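Local coordinates for isomerase (Escherichia coli, PDB 5VHU), which probably interconverts D-arabinose 5-phosphate and D-ribulose 5-phosphate, as a sugar-phosphate isomerase of the GutQ/KpsF subfamily that assembles as a homotetramer, at the interface of chains A and B. Numbering follows the deposited sequence. Chains: chain A/B, Isomerase.

The interface of chains A and B. Residues chain A 36, 171, 174-175; chain B 1, 6, 9.
The carboxylate of A:Glu174 is the flat group here, and B:Leu9 sets a methyl over one of its faces, displaced toward the oxygens: CD1 of B:Leu9 sits above the plane, 3.6 Å from the carboxylate oxygen OE2 of A:Glu174. Holding CG anti to the backbone N (chi1 -178°), the glutamate runs out extended and carries the carboxylate out under that methyl, the two side chains crossing at a slant. The other branch of B:Leu9 turns toward the helix 156-175 backbone, where its CD2 packs 3.9 Å from CB of A:Ala171. One leucine thus spans two positions of that helix, one turn apart.

A:Leu175, at the C-terminal end of the same helix, divides its two methyls between different partners in chain B. Its CD1 is pressed against CD2 of B:Leu6 at 3.5 Å, the tightest carbon contact in the patch, with the two side chains nearly perpendicular. Its CD2 instead faces B:Met1, lying 3.9 Å from the methyl CE, with the thioether sulfur SD equally near. The methionine chain is extended as far as SD and then bends (chi3 -79°), which lets both sulfur and methyl bear on the same leucine branch. A:Leu175 also runs past B:Leu9 in the opposite direction.

B:Leu6 is shared as well: the CD2 that meets A:Leu175 also lies 3.9 Å from CG2 of A:Ile36, on helix 32-41. This methyl rests in the notch where side chains of two chain A helices meet, and touches both.

Together the side chains seat the start of the N-terminal helix 3-25 of chain B on helices 32-41 and 156-175 of chain A; the contacts of this patch are mainly apolar packing. The two-fold repeats the arrangement with the chains exchanged, so each subunit lays its N-terminal helix on its neighbour, joining the pair within the homotetramer.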
loop_
_atom_site.group_PDB
_atom_site.type_symbol
_atom_site.label_atom_id
_atom_site.label_comp_id
_atom_site.label_asym_id
_atom_site.label_seq_id
_atom_site.Cartn_x
_atom_site.Cartn_y
_atom_site.Cartn_z
ATOM N N ILE A 36 -12.245 -20.795 -14.467
ATOM C CA ILE A 36 -13.143 -19.782 -15.069
ATOM C C ILE A 36 -14.557 -19.958 -14.517
ATOM O O ILE A 36 -15.220 -18.999 -14.135
ATOM C CB ILE A 36 -13.104 -19.821 -16.623
ATOM C CG1 ILE A 36 -11.738 -19.305 -17.149
ATOM C CG2 ILE A 36 -14.286 -19.038 -17.247
ATOM C CD1 ILE A 36 -11.532 -17.788 -17.003
ATOM N N ALA A 171 -10.149 -13.059 -20.167
ATOM C CA ALA A 171 -11.153 -14.063 -20.582
ATOM C C ALA A 171 -12.500 -13.849 -19.852
ATOM O O ALA A 171 -13.544 -13.899 -20.514
ATOM C CB ALA A 171 -10.648 -15.488 -20.357
ATOM N N GLU A 174 -14.165 -10.743 -21.470
ATOM C CA GLU A 174 -14.756 -11.061 -22.760
ATOM C C GLU A 174 -16.002 -11.910 -22.607
ATOM O O GLU A 174 -17.037 -11.630 -23.234
ATOM C CB GLU A 174 -13.713 -11.720 -23.693
ATOM C CG GLU A 174 -14.211 -12.047 -25.100
ATOM C CD GLU A 174 -13.070 -12.349 -26.081
ATOM O OE1 GLU A 174 -12.033 -11.661 -26.055
ATOM O OE2 GLU A 174 -13.238 -13.230 -26.923
ATOM N N LEU A 175 -15.937 -12.950 -21.771
ATOM C CA LEU A 175 -17.094 -13.842 -21.587
ATOM C C LEU A 175 -18.320 -13.125 -21.033
ATOM O O LEU A 175 -19.427 -13.459 -21.420
ATOM C CB LEU A 175 -16.729 -15.072 -20.757
ATOM C CG LEU A 175 -15.701 -15.988 -21.493
ATOM C CD1 LEU A 175 -15.000 -16.910 -20.495
ATOM C CD2 LEU A 175 -16.308 -16.826 -22.628
ATOM N N MET B 1 -19.121 -21.529 -23.795
ATOM C CA MET B 1 -17.872 -21.890 -24.476
ATOM C C MET B 1 -17.393 -23.196 -23.854
ATOM O O MET B 1 -17.329 -23.286 -22.619
ATOM C CB MET B 1 -16.870 -20.746 -24.263
ATOM C CG MET B 1 -15.642 -20.875 -25.103
ATOM S SD MET B 1 -14.581 -19.434 -25.037
ATOM C CE MET B 1 -15.398 -18.283 -26.151
ATOM N N LEU B 6 -12.266 -22.350 -24.100
ATOM C CA LEU B 6 -11.876 -21.490 -22.936
ATOM C C LEU B 6 -10.362 -21.491 -22.800
ATOM O O LEU B 6 -9.747 -20.408 -22.632
ATOM C CB LEU B 6 -12.444 -21.942 -21.572
ATOM C CG LEU B 6 -13.895 -21.760 -21.071
ATOM C CD1 LEU B 6 -14.095 -22.461 -19.714
ATOM C CD2 LEU B 6 -14.338 -20.291 -20.979
ATOM N N LEU B 9 -8.754 -19.507 -25.431
ATOM C CA LEU B 9 -8.990 -18.068 -25.244
ATOM C C LEU B 9 -7.942 -17.520 -24.245
ATOM O O LEU B 9 -7.270 -16.508 -24.496
ATOM C CB LEU B 9 -10.427 -17.832 -24.768
ATOM C CG LEU B 9 -10.843 -16.416 -24.394
ATOM C CD1 LEU B 9 -10.764 -15.461 -25.573
ATOM C CD2 LEU B 9 -12.227 -16.423 -23.781
#